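Local structure of apoptosis regulator ced-9 (1OHU) at residues L11-F16 against L137-R142; N145-K148 against S153-D156. The protein restrains programmed cell death by sequestering the caspase activator ced-4, until egl-1 binds and inhibits this protein and ced-4 is released. The protein carries 3 engineered substitutions. All coordinates share one frame; numbering follows the deposited sequence.

Overall arrangement
Both contacts belong to the all-helical Bcl-2 fold of this chain, which is one piece of the longer ced-9 protein. Interaction 1 sets the start of helix 13-27, in the predicted BH4 motif, against helix 128-144. Interaction 2 follows in series along the chain. Nearly all of it lies in the inferred BH2 motif, where short helix 147-150 turns back onto the start of helix 154-172. The two centres are about 12 Å apart, on the same side of the chain's centre. They touch directly: Leu11 CD1 lies 3.4 Å from Trp154 CD1, and the rings of Phe16 and Trp154 stack. Trp154 thus packs against the start of the BH4 region, Leu11 and Phe16.

Interaction 1. Residues L11-F16 against L137-R142; sequences LDIEGF and LFIKTR
Ile13 and Ile139 make the apolar centre of this helix-to-helix contact. It joins the first turn of helix 13-27, in the predicted BH4 motif, to helix 128-144 of the Bcl-2 fold. Ile13 brings the CG1-CD1 arm of its side chain, and Ile139 answers with its CG2 methyl. Ile13 CD1 lies 3.6 Å from Ile139 CG2. The two side chains cross at about a right angle. With chi1 of Ile139 at -61°, CG2 is anti to the backbone N, and it is this branch that meets Ile13. The other branch of Ile13 meets the next residue, with CG2 at 4.1 Å from Lys140 CG. Ile139 also packs on Leu104 and Ile108 of helix 101-118, and this ties the contact to the core.

The polar part lies at the edge. Lys140 is extended beyond CG and reaches across to Glu14, whose chain bends at chi2 (73°). Glu14 OE1 and Lys140 NZ are modelled 2.8 Å apart as a salt bridge, but OE1 is too close to its surroundings, so the exact geometry is doubtful. Glu14 also touches Phe132 and Ser136 of helix 128-144. The chemistry is thus divided: buried isoleucines supply the apolar packing, while two opposite charges face each other at the more exposed border and probably add electrostatic attraction between the helices.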
loop_
_atom_site.group_PDB
_atom_site.type_symbol
_atom_site.label_atom_id
_atom_site.label_comp_id
_atom_site.label_asym_id
_atom_site.label_seq_id
_atom_site.Cartn_x
_atom_site.Cartn_y
_atom_site.Cartn_z
ATOM N N LEU A 11 12.401 -8.097 -3.337
ATOM C CA LEU A 11 11.301 -7.191 -3.636
ATOM C C LEU A 11 9.911 -7.822 -3.574
ATOM O O LEU A 11 8.967 -7.291 -4.160
ATOM C CB LEU A 11 11.507 -6.565 -5.020
ATOM C CG LEU A 11 12.810 -5.786 -5.212
ATOM C CD1 LEU A 11 12.880 -5.247 -6.634
ATOM C CD2 LEU A 11 12.883 -4.650 -4.205
ATOM N N ASP A 12 9.774 -8.949 -2.879
ATOM C CA ASP A 12 8.462 -9.583 -2.787
ATOM C C ASP A 12 7.461 -8.528 -2.351
ATOM O O ASP A 12 7.757 -7.696 -1.495
ATOM C CB ASP A 12 8.462 -10.732 -1.775
ATOM C CG ASP A 12 9.240 -11.935 -2.264
ATOM O OD1 ASP A 12 9.080 -12.305 -3.447
ATOM O OD2 ASP A 12 10.004 -12.516 -1.466
ATOM N N ILE A 13 6.281 -8.562 -2.953
ATOM C CA ILE A 13 5.244 -7.606 -2.629
ATOM C C ILE A 13 4.940 -7.552 -1.130
ATOM O O ILE A 13 4.712 -6.477 -0.588
ATOM C CB ILE A 13 3.958 -7.906 -3.449
ATOM C CG1 ILE A 13 3.763 -6.808 -4.497
ATOM C CG2 ILE A 13 2.739 -8.035 -2.548
ATOM C CD1 ILE A 13 3.782 -5.395 -3.946
ATOM N N GLU A 14 4.951 -8.700 -0.458
ATOM C CA GLU A 14 4.667 -8.724 0.975
ATOM C C GLU A 14 5.541 -7.762 1.749
ATOM O O GLU A 14 5.086 -7.135 2.711
ATOM C CB GLU A 14 4.850 -10.128 1.554
ATOM C CG GLU A 14 3.771 -11.096 1.132
ATOM C CD GLU A 14 3.899 -11.516 -0.314
ATOM O OE1 GLU A 14 2.915 -12.059 -0.857
ATOM O OE2 GLU A 14 4.986 -11.313 -0.902
ATOM N N GLY A 15 6.799 -7.657 1.334
ATOM C CA GLY A 15 7.728 -6.771 2.008
ATOM C C GLY A 15 7.275 -5.326 1.988
ATOM O O GLY A 15 7.406 -4.620 2.985
ATOM N N PHE A 16 6.742 -4.878 0.855
ATOM C CA PHE A 16 6.273 -3.498 0.752
ATOM C C PHE A 16 5.015 -3.294 1.591
ATOM O O PHE A 16 4.884 -2.298 2.308
ATOM C CB PHE A 16 5.955 -3.131 -0.704
ATOM C CG PHE A 16 7.162 -3.061 -1.599
ATOM C CD1 PHE A 16 7.769 -4.225 -2.065
ATOM C CD2 PHE A 16 7.690 -1.829 -1.979
ATOM C CE1 PHE A 16 8.886 -4.161 -2.896
ATOM C CE2 PHE A 16 8.806 -1.753 -2.809
ATOM C CZ PHE A 16 9.406 -2.922 -3.269
ATOM N N LEU A 137 -1.915 -10.012 -2.326
ATOM C CA LEU A 137 -2.408 -10.919 -3.349
ATOM C C LEU A 137 -2.933 -10.155 -4.568
ATOM O O LEU A 137 -2.574 -10.453 -5.705
ATOM C CB LEU A 137 -3.511 -11.795 -2.744
ATOM C CG LEU A 137 -4.083 -12.979 -3.522
ATOM C CD1 LEU A 137 -4.967 -13.809 -2.594
ATOM C CD2 LEU A 137 -4.873 -12.475 -4.718
ATOM N N PHE A 138 -3.782 -9.167 -4.326
ATOM C CA PHE A 138 -4.353 -8.378 -5.409
ATOM C C PHE A 138 -3.259 -7.793 -6.299
ATOM O O PHE A 138 -3.347 -7.857 -7.524
ATOM C CB PHE A 138 -5.223 -7.260 -4.823
ATOM C CG PHE A 138 -6.057 -6.533 -5.837
ATOM C CD1 PHE A 138 -5.528 -5.472 -6.564
ATOM C CD2 PHE A 138 -7.383 -6.893 -6.047
ATOM C CE1 PHE A 138 -6.309 -4.774 -7.484
ATOM C CE2 PHE A 138 -8.174 -6.205 -6.962
ATOM C CZ PHE A 138 -7.640 -5.143 -7.683
ATOM N N ILE A 139 -2.222 -7.248 -5.672
ATOM C CA ILE A 139 -1.105 -6.637 -6.384
ATOM C C ILE A 139 -0.214 -7.648 -7.088
ATOM O O ILE A 139 0.294 -7.378 -8.177
ATOM C CB ILE A 139 -0.234 -5.796 -5.424
ATOM C CG1 ILE A 139 -1.077 -4.675 -4.807
ATOM C CG2 ILE A 139 0.944 -5.199 -6.175
ATOM C CD1 ILE A 139 -0.292 -3.729 -3.925
ATOM N N LYS A 140 -0.016 -8.801 -6.457
ATOM C CA LYS A 140 0.805 -9.872 -7.013
ATOM C C LYS A 140 0.321 -10.277 -8.401
ATOM O O LYS A 140 1.076 -10.268 -9.376
ATOM C CB LYS A 140 0.732 -11.103 -6.118
ATOM C CG LYS A 140 1.744 -11.170 -5.018
ATOM C CD LYS A 140 1.573 -12.484 -4.300
ATOM C CE LYS A 140 2.801 -12.840 -3.511
ATOM N NZ LYS A 140 2.560 -14.062 -2.718
ATOM N N THR A 141 -0.948 -10.665 -8.458
ATOM C CA THR A 141 -1.584 -11.087 -9.691
ATOM C C THR A 141 -1.377 -10.031 -10.774
ATOM O O THR A 141 -0.642 -10.246 -11.738
ATOM C CB THR A 141 -3.090 -11.275 -9.475
ATOM O OG1 THR A 141 -3.309 -12.064 -8.299
ATOM C CG2 THR A 141 -3.713 -11.967 -10.674
ATOM N N ARG A 142 -2.030 -8.888 -10.594
ATOM C CA ARG A 142 -1.953 -7.782 -11.538
ATOM C C ARG A 142 -0.534 -7.496 -12.021
ATOM O O ARG A 142 -0.332 -7.197 -13.195
ATOM C CB ARG A 142 -2.530 -6.515 -10.907
ATOM C CG ARG A 142 -3.903 -6.686 -10.256
ATOM C CD ARG A 142 -4.963 -7.020 -11.268
ATOM N NE ARG A 142 -6.286 -7.216 -10.678
ATOM C CZ ARG A 142 -6.557 -8.056 -9.682
ATOM N NH1 ARG A 142 -7.797 -8.168 -9.230
ATOM N NH2 ARG A 142 -5.590 -8.770 -9.123
#

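Interaction 2. Residues N145-K148 against S153-D156; sequences NNWK and SWDD
Trp147 reaches across to Ser153 and Trp154 in the Bcl-2 fold, in a contact that lies nearly all in the inferred BH2 motif. Here the chain leaves helix 128-144, makes the short, weakly bonded helix 147-150 and turns into helix 154-172. Asn145 and Asn146 lead into the turn. Trp147 carries the first segment's whole share. The outer end of its six-membered ring meets both the backbone of Ser153 and the indole of Trp154. Trp147 CZ3 comes to 3.4 Å from Ser153 C, an oblique approach to the backbone. The same atom lies 3.7 Å from Trp154 N. The indole N-H of Trp147 is used by another partner: NE1 is hydrogen-bonded to Met99 O, which should help fix the rotation of the ring.

The two tryptophans form an edge-to-face pair. The edge of the Trp147 six-membered ring is turned toward the face of the Trp154 five-membered ring, with centroids 5.2 Å apart and planes at 60°. Trp147 CH2 stands over that face, 4.2 Å from Trp154 CE2. With chi1 of Trp154 at -76°, CG lies beside the backbone N; together with chi2 this places one indole face before Trp147 CH2. Trp154 also packs on Leu104 of helix 101-118, which joins the turn to the helical core. Ser153 is the N-cap of helix 154-172: Asp156 N gives a weak, fairly straight hydrogen bond to Ser153 OG, 3.3 Å long with an N-H...O angle of 166°.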
loop_
_atom_site.group_PDB
_atom_site.type_symbol
_atom_site.label_atom_id
_atom_site.label_comp_id
_atom_site.label_asym_id
_atom_site.label_seq_id
_atom_site.Cartn_x
_atom_site.Cartn_y
_atom_site.Cartn_z
ATOM N N ASN A 145 1.370 -10.814 -14.281
ATOM C CA ASN A 145 0.876 -10.933 -15.645
ATOM C C ASN A 145 0.664 -9.627 -16.410
ATOM O O ASN A 145 0.243 -9.656 -17.565
ATOM C CB ASN A 145 -0.419 -11.739 -15.639
ATOM N N ASN A 146 0.969 -8.484 -15.802
ATOM C CA ASN A 146 0.743 -7.221 -16.498
ATOM C C ASN A 146 1.925 -6.254 -16.566
ATOM O O ASN A 146 1.870 -5.257 -17.290
ATOM C CB ASN A 146 -0.451 -6.500 -15.870
ATOM C CG ASN A 146 -1.134 -5.557 -16.833
ATOM O OD1 ASN A 146 -1.955 -4.735 -16.434
ATOM N ND2 ASN A 146 -0.806 -5.681 -18.116
ATOM N N TRP A 147 2.992 -6.536 -15.826
ATOM C CA TRP A 147 4.151 -5.651 -15.822
ATOM C C TRP A 147 5.138 -5.867 -16.964
ATOM O O TRP A 147 5.681 -4.904 -17.507
ATOM C CB TRP A 147 4.871 -5.746 -14.474
ATOM C CG TRP A 147 4.416 -4.691 -13.502
ATOM C CD1 TRP A 147 3.168 -4.138 -13.416
ATOM C CD2 TRP A 147 5.202 -4.067 -12.479
ATOM N NE1 TRP A 147 3.129 -3.207 -12.406
ATOM C CE2 TRP A 147 4.363 -3.144 -11.814
ATOM C CE3 TRP A 147 6.533 -4.198 -12.058
ATOM C CZ2 TRP A 147 4.813 -2.354 -10.748
ATOM C CZ3 TRP A 147 6.980 -3.412 -10.997
ATOM C CH2 TRP A 147 6.120 -2.502 -10.356
ATOM N N LYS A 148 5.371 -7.120 -17.331
ATOM C CA LYS A 148 6.298 -7.416 -18.419
ATOM C C LYS A 148 5.836 -6.749 -19.717
ATOM O O LYS A 148 6.601 -6.034 -20.369
ATOM C CB LYS A 148 6.417 -8.925 -18.615
ATOM N N SER A 153 8.580 -1.761 -14.105
ATOM C CA SER A 153 9.446 -2.522 -13.219
ATOM C C SER A 153 9.736 -1.688 -11.978
ATOM O O SER A 153 9.303 -0.539 -11.882
ATOM C CB SER A 153 10.761 -2.866 -13.931
ATOM O OG SER A 153 11.486 -1.696 -14.270
ATOM N N TRP A 154 10.463 -2.268 -11.028
ATOM C CA TRP A 154 10.803 -1.561 -9.802
ATOM C C TRP A 154 11.884 -0.512 -10.028
ATOM O O TRP A 154 11.933 0.496 -9.324
ATOM C CB TRP A 154 11.253 -2.550 -8.724
ATOM C CG TRP A 154 10.114 -3.304 -8.104
ATOM C CD1 TRP A 154 9.870 -4.643 -8.194
ATOM C CD2 TRP A 154 9.049 -2.753 -7.316
ATOM N NE1 TRP A 154 8.718 -4.961 -7.513
ATOM C CE2 TRP A 154 8.195 -3.821 -6.964
ATOM C CE3 TRP A 154 8.733 -1.460 -6.874
ATOM C CZ2 TRP A 154 7.042 -3.636 -6.189
ATOM C CZ3 TRP A 154 7.583 -1.277 -6.102
ATOM C CH2 TRP A 154 6.754 -2.360 -5.769
ATOM N N ASP A 155 12.751 -0.753 -11.007
ATOM C CA ASP A 155 13.823 0.183 -11.325
ATOM C C ASP A 155 13.184 1.421 -11.924
ATOM O O ASP A 155 13.470 2.549 -11.522
ATOM C CB ASP A 155 14.781 -0.450 -12.329
ATOM C CG ASP A 155 15.335 -1.771 -11.839
ATOM O OD1 ASP A 155 16.129 -1.761 -10.872
ATOM O OD2 ASP A 155 14.968 -2.822 -12.413
ATOM N N ASP A 156 12.305 1.193 -12.892
ATOM C CA ASP A 156 11.587 2.273 -13.551
ATOM C C ASP A 156 10.788 3.008 -12.469
ATOM O O ASP A 156 10.564 4.217 -12.551
ATOM C CB ASP A 156 10.647 1.687 -14.605
ATOM C CG ASP A 156 10.196 2.710 -15.618
ATOM O OD1 ASP A 156 9.525 3.688 -15.227
ATOM O OD2 ASP A 156 10.518 2.534 -16.811
#